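PDB 6NST: branched-chain-amino-acid aminotransferase from Pseudomonas aeruginosa, which catalyses the pyridoxal-phosphate-dependent transfer of the amino group between leucine, isoleucine or valine and 2-oxoglutarate, the last step in making leucine and isoleucine. Local coordinates for the interface of chains A and B and the interface of chains A and C. Residues are numbered along the deposited sequence; one frame, centred on the assembly and turned at random. Chains: chain A/B/C, Branched-chain-amino-acid aminotransferase.

Contact 1: the interface of chains A and B. Residues chain A 33, 111; chain B 38, 165-166, 168-169.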
# COMPACT_ATOMS: atom_id res chain seq x y z
N TYR A 33 -7.86 22.94 15.52
CA TYR A 33 -6.89 22.11 14.82
C TYR A 33 -6.68 20.74 15.46
O TYR A 33 -5.87 19.96 14.95
CB TYR A 33 -5.55 22.84 14.72
CG TYR A 33 -5.66 24.18 14.03
CD1 TYR A 33 -5.77 24.27 12.65
CD2 TYR A 33 -5.66 25.36 14.76
CE1 TYR A 33 -5.87 25.49 12.01
CE2 TYR A 33 -5.76 26.59 14.13
CZ TYR A 33 -5.87 26.65 12.76
OH TYR A 33 -5.97 27.87 12.13
N LEU A 111 -0.86 27.55 11.88
CA LEU A 111 -0.39 26.18 12.07
C LEU A 111 0.98 26.17 12.75
O LEU A 111 1.07 26.07 13.97
CB LEU A 111 -0.31 25.44 10.73
CG LEU A 111 -1.61 24.92 10.10
CD1 LEU A 111 -2.42 24.12 11.11
CD2 LEU A 111 -2.44 26.05 9.51
N PHE B 38 -14.35 23.93 9.59
CA PHE B 38 -14.06 25.36 9.63
C PHE B 38 -13.69 25.83 8.23
O PHE B 38 -13.58 25.03 7.29
CB PHE B 38 -12.94 25.67 10.64
CG PHE B 38 -11.57 25.27 10.18
CD1 PHE B 38 -10.71 26.21 9.62
CD2 PHE B 38 -11.13 23.96 10.30
CE1 PHE B 38 -9.45 25.85 9.19
CE2 PHE B 38 -9.87 23.59 9.88
CZ PHE B 38 -9.03 24.54 9.32
N TYR B 165 -5.98 18.50 11.11
CA TYR B 165 -4.82 19.37 10.96
C TYR B 165 -3.70 19.06 11.94
O TYR B 165 -2.69 19.78 11.95
CB TYR B 165 -5.25 20.84 11.08
CG TYR B 165 -5.80 21.37 9.78
CD1 TYR B 165 -7.12 21.12 9.41
CD2 TYR B 165 -5.00 22.09 8.90
CE1 TYR B 165 -7.63 21.58 8.21
CE2 TYR B 165 -5.50 22.56 7.70
CZ TYR B 165 -6.82 22.31 7.36
OH TYR B 165 -7.32 22.78 6.17
N ILE B 166 -3.84 18.02 12.77
CA ILE B 166 -2.70 17.54 13.55
C ILE B 166 -1.57 17.15 12.62
O ILE B 166 -0.40 17.48 12.86
CB ILE B 166 -3.12 16.36 14.45
CG1 ILE B 166 -4.18 16.79 15.45
CG2 ILE B 166 -1.90 15.79 15.16
CD1 ILE B 166 -4.71 15.63 16.27
N SER B 168 -0.92 18.28 9.65
CA SER B 168 -0.30 19.48 9.10
C SER B 168 0.65 20.12 10.10
O SER B 168 1.75 20.55 9.73
CB SER B 168 -1.37 20.49 8.68
OG SER B 168 -2.11 20.01 7.56
N MET B 169 0.26 20.18 11.37
CA MET B 169 1.11 20.79 12.38
C MET B 169 2.40 20.00 12.58
O MET B 169 3.48 20.59 12.68
CB MET B 169 0.36 20.93 13.70
CG MET B 169 -0.80 21.91 13.65
SD MET B 169 -1.57 22.09 15.27
CE MET B 169 -0.18 22.67 16.23

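Contact 2: the interface of chains A and C. Residues chain A 186, 190, 243; chain C 151-153, 156.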
# COMPACT_ATOMS: atom_id res chain seq x y z
N LEU A 186 -9.94 -2.13 10.75
CA LEU A 186 -8.85 -2.78 10.04
C LEU A 186 -7.78 -1.75 9.71
O LEU A 186 -8.08 -0.61 9.36
CB LEU A 186 -9.35 -3.43 8.74
CG LEU A 186 -10.59 -4.32 8.83
CD1 LEU A 186 -10.99 -4.80 7.45
CD2 LEU A 186 -10.35 -5.51 9.76
N GLY A 190 -5.26 -4.30 6.02
CA GLY A 190 -6.43 -5.16 6.01
C GLY A 190 -6.57 -6.06 7.22
O GLY A 190 -7.57 -6.78 7.31
N ARG A 243 -9.92 -10.57 9.52
CA ARG A 243 -11.32 -10.43 9.93
C ARG A 243 -12.01 -11.79 9.98
O ARG A 243 -12.81 -12.05 10.89
CB ARG A 243 -12.06 -9.47 9.00
CG ARG A 243 -12.32 -10.01 7.60
CD ARG A 243 -13.60 -9.43 7.04
NE ARG A 243 -13.40 -8.08 6.51
CZ ARG A 243 -14.36 -7.18 6.37
NH1 ARG A 243 -14.07 -5.99 5.88
NH2 ARG A 243 -15.61 -7.47 6.74
N HIS C 151 -5.33 -10.71 -1.01
CA HIS C 151 -5.30 -9.67 0.01
C HIS C 151 -6.28 -10.03 1.12
O HIS C 151 -7.41 -10.45 0.86
CB HIS C 151 -5.66 -8.33 -0.63
CG HIS C 151 -5.50 -7.14 0.27
ND1 HIS C 151 -6.28 -6.94 1.39
CD2 HIS C 151 -4.67 -6.07 0.19
CE1 HIS C 151 -5.92 -5.81 1.97
NE2 HIS C 151 -4.95 -5.27 1.27
N VAL C 152 -5.84 -9.85 2.37
CA VAL C 152 -6.59 -10.36 3.52
C VAL C 152 -7.93 -9.67 3.74
O VAL C 152 -8.76 -10.18 4.50
CB VAL C 152 -5.77 -10.25 4.82
CG1 VAL C 152 -4.54 -11.15 4.75
CG2 VAL C 152 -5.37 -8.80 5.08
N ASN C 153 -8.18 -8.53 3.10
CA ASN C 153 -9.47 -7.87 3.19
C ASN C 153 -10.22 -7.85 1.86
O ASN C 153 -11.33 -7.29 1.80
CB ASN C 153 -9.32 -6.44 3.72
CG ASN C 153 -10.64 -5.86 4.18
OD1 ASN C 153 -11.46 -6.56 4.78
ND2 ASN C 153 -10.88 -4.58 3.89
N MET C 156 -11.34 -13.89 1.72
CA MET C 156 -11.22 -14.46 3.06
C MET C 156 -10.14 -15.53 3.02
O MET C 156 -10.38 -16.66 2.57
CB MET C 156 -12.56 -14.99 3.54
CG MET C 156 -13.70 -13.96 3.49
SD MET C 156 -13.50 -12.54 4.60
CE MET C 156 -12.72 -11.32 3.54
O HOH W 1 -8.91 -9.14 7.34

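Contact 3: the interface of chains A and B. Residues chain A 2-4, 10, 19-20, 22-23; chain B 25-27, 106.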
# COMPACT_ATOMS: atom_id res chain seq x y z
N SER A 2 -27.08 18.87 29.37
CA SER A 2 -25.80 19.32 28.84
C SER A 2 -24.68 18.84 29.75
O SER A 2 -24.91 18.48 30.90
CB SER A 2 -25.77 20.85 28.71
OG SER A 2 -24.51 21.30 28.23
N MET A 3 -23.47 18.84 29.20
CA MET A 3 -22.27 18.50 29.95
C MET A 3 -21.62 19.72 30.59
O MET A 3 -20.62 19.57 31.30
CB MET A 3 -21.25 17.80 29.03
CG MET A 3 -20.41 16.76 29.73
SD MET A 3 -21.43 15.42 30.38
CE MET A 3 -20.21 14.44 31.22
N ALA A 4 -22.16 20.91 30.35
CA ALA A 4 -21.65 22.15 30.93
C ALA A 4 -22.46 22.64 32.12
O ALA A 4 -21.89 23.06 33.12
CB ALA A 4 -21.60 23.25 29.86
N ILE A 10 -14.08 21.64 38.41
CA ILE A 10 -13.14 21.10 37.44
C ILE A 10 -11.77 21.70 37.72
O ILE A 10 -11.65 22.92 37.88
CB ILE A 10 -13.57 21.39 35.99
CG1 ILE A 10 -14.89 20.70 35.67
CG2 ILE A 10 -12.48 20.96 35.01
CD1 ILE A 10 -15.46 21.08 34.32
N TRP A 19 -17.84 24.27 37.79
CA TRP A 19 -18.01 23.49 36.57
C TRP A 19 -18.44 24.37 35.41
O TRP A 19 -17.84 24.34 34.33
CB TRP A 19 -19.02 22.37 36.81
CG TRP A 19 -19.01 21.31 35.76
CD1 TRP A 19 -19.51 21.41 34.49
CD2 TRP A 19 -18.50 19.98 35.89
NE1 TRP A 19 -19.33 20.22 33.82
CE2 TRP A 19 -18.71 19.33 34.66
CE3 TRP A 19 -17.87 19.28 36.92
CZ2 TRP A 19 -18.32 18.01 34.43
CZ3 TRP A 19 -17.49 17.97 36.70
CH2 TRP A 19 -17.71 17.35 35.47
N ARG A 20 -19.49 25.18 35.61
CA ARG A 20 -19.98 26.04 34.54
C ARG A 20 -19.01 27.17 34.20
O ARG A 20 -19.13 27.77 33.13
CB ARG A 20 -21.35 26.61 34.91
CG ARG A 20 -22.41 25.55 35.17
CD ARG A 20 -23.68 26.17 35.72
NE ARG A 20 -24.73 25.18 35.93
CZ ARG A 20 -24.88 24.47 37.04
NH1 ARG A 20 -24.04 24.64 38.06
NH2 ARG A 20 -25.87 23.60 37.15
N ALA A 22 -15.69 26.62 34.01
CA ALA A 22 -14.56 26.00 33.31
C ALA A 22 -14.80 26.13 31.81
O ALA A 22 -15.23 25.19 31.12
CB ALA A 22 -14.39 24.55 33.73
N THR A 23 -14.52 27.32 31.29
CA THR A 23 -14.73 27.63 29.89
C THR A 23 -13.41 27.96 29.22
O THR A 23 -12.39 28.18 29.87
CB THR A 23 -15.70 28.81 29.72
OG1 THR A 23 -15.20 29.95 30.43
CG2 THR A 23 -17.08 28.45 30.25
N HIS B 25 -17.64 25.88 26.84
CA HIS B 25 -17.22 25.05 27.96
C HIS B 25 -16.02 24.19 27.56
O HIS B 25 -15.85 23.82 26.40
CB HIS B 25 -18.37 24.15 28.42
CG HIS B 25 -18.14 23.53 29.77
ND1 HIS B 25 -17.62 22.26 29.92
CD2 HIS B 25 -18.34 24.00 31.02
CE1 HIS B 25 -17.52 21.97 31.20
NE2 HIS B 25 -17.95 23.02 31.89
N VAL B 26 -15.18 23.89 28.55
CA VAL B 26 -13.95 23.17 28.27
C VAL B 26 -14.21 21.71 27.92
O VAL B 26 -13.35 21.05 27.33
CB VAL B 26 -12.97 23.30 29.45
CG1 VAL B 26 -13.31 22.29 30.55
CG2 VAL B 26 -11.54 23.15 28.97
N LEU B 27 -15.39 21.18 28.28
CA LEU B 27 -15.79 19.84 27.86
C LEU B 27 -16.52 19.85 26.52
O LEU B 27 -17.35 18.96 26.26
CB LEU B 27 -16.65 19.19 28.95
CG LEU B 27 -15.93 18.99 30.28
CD1 LEU B 27 -16.80 18.24 31.27
CD2 LEU B 27 -14.61 18.27 30.06
N SER B 106 -20.98 21.21 24.13
CA SER B 106 -20.69 20.40 25.31
C SER B 106 -21.97 19.77 25.86
O SER B 106 -22.35 19.98 27.01
CB SER B 106 -19.98 21.24 26.37
OG SER B 106 -20.76 22.37 26.72

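Contact 1: the interface of chains A and B
B:Tyr165 and A:Tyr33 meet where the 3-10 helix 163-165 of chain B runs into helix 166-177. From CB outward, A:Tyr33 meets chain B along one edge. CB of A:Tyr33 lies 4.1 Å from the sulfur SD of B:Met169. CG stands anti to the carbonyl carbon, beside the backbone N (chi1 -57°), which directs the ring toward B:Tyr165. There CD1 of A:Tyr33 comes 3.8 Å from CB of B:Tyr165, which sits at the edge of the A:Tyr33 ring and in its plane. The two tyrosines therefore meet rim to methylene, without stacking. Further out, CE1 of A:Tyr33 faces CZ of B:Phe38 at a looser 4.3 Å. The phenyl ring of B:Phe38 in turn has CD1 of B:Tyr165 in plane at its edge, within chain B. Beside this, A:Leu111, which is poorly ordered, sets its methyl CD1 between two neighbours, CG of B:Met169 at 3.7 Å and the ring carbon CD2 of B:Tyr165 at 4.0 Å. The leucine and methionine side chains cross at about a right angle. No nitrogen or oxygen comes within bonding reach across the patch. It serves as one apolar patch of the two-fold A-B interface, repeated with the chains exchanged, and may contribute to holding the dimer together.

Contact 2: the interface of chains A and C
The guanidinium of A:Arg243 takes hold of C:Asn153 side-on, with NE and NH1 both donating to the amide oxygen OD1. NE of A:Arg243 lies 3.0 Å from OD1 of C:Asn153, almost in line with its C=O. NH1 of A:Arg243 reaches the same OD1 of C:Asn153 at 2.9 Å, in the carbonyl plane on a lone pair. Guanidinium and amide planes are 14° apart, so the fork is almost flat. Bends in the arginine chain, one of them at chi3 (80°), turn this edge toward the asparagine. A methyl of A:Leu186, CD1, packs against the amide carbon CG of C:Asn153 at 3.5 Å. Within chain C, the backbone N of C:Asn153 donates to ring nitrogen ND1 of C:His151 at 3.0 Å, in the imidazole plane, a bond that may help to position the asparagine. CG2 of C:Val152 touches the carbonyl carbon C of A:Gly190 at 3.7 Å. The looser side is at C:Met156, whose SD lies 4.0 Å from CD of A:Arg243, and at a water that bridges the backbone N of A:Arg243 and the carbonyl oxygens of A:Gly190 and C:Val152. The patch joins chains A and C in the deposited six-copy assembly, an association that may or may not be the biological one.

Contact 3: the interface of chains A and B
An antiparallel beta bridge pairs A:Thr23 with B:His25, both in copies of strand 23-25, and the imidazole of B:His25 reaches from it into chain A. With CG anti to the backbone N (chi1 -165°), NE2 of B:His25 donates to the carbonyl oxygen O of A:Trp19 at 2.8 Å, from above the carbonyl plane. The methyl CB of A:Ala4 lies over one face, 3.8 Å from the ring centroid, while the carbonyl oxygen of A:Ala22 lies over the opposite face, toward the rim. That same oxygen accepts from the backbone N of B:Val26. ND1 of B:His25 accepts from the backbone N of B:Leu27, tilted from the ring plane. Bonds at both nitrogens should restrict rotation of the imidazole. A:Ile10 meets B:His25 tip to tip, CD1 to CE1 at 3.8 Å, and this methyl also covers the centre of one face of the A:Trp19 indole. The indole NE1 donates to the carbonyl oxygen of A:Met3, while CZ2 of A:Trp19 touches CD1 of B:Leu27 at 3.5 Å. At the N-terminal end of chain A, the carbonyl oxygen O of B:Ser106 receives the backbone N of A:Met3 at 2.7 Å and, from the opposite face of its plane, the hydroxyl OG of poorly ordered A:Ser2.

Contacts 1 and 3 are two patches of one two-fold interface between chains A and B, about 24 Å apart between their C-alpha centres. They share no residue, but Ser106 of contact 3 and Leu111 of contact 1 come from the same stretch after strand 96-104. Contact 3 also uses N-terminal residues and strand 23-25, contact 1 helix 29-33, the 3-10 helix 163-165 and helix 166-177. Contact 2 lies on another surface, toward chain C and not an exact two-fold, its C-alpha centre about 31 Å from contact 1's and 42 Å from contact 3's; it may connect A-B pairs in the deposited six-copy assembly.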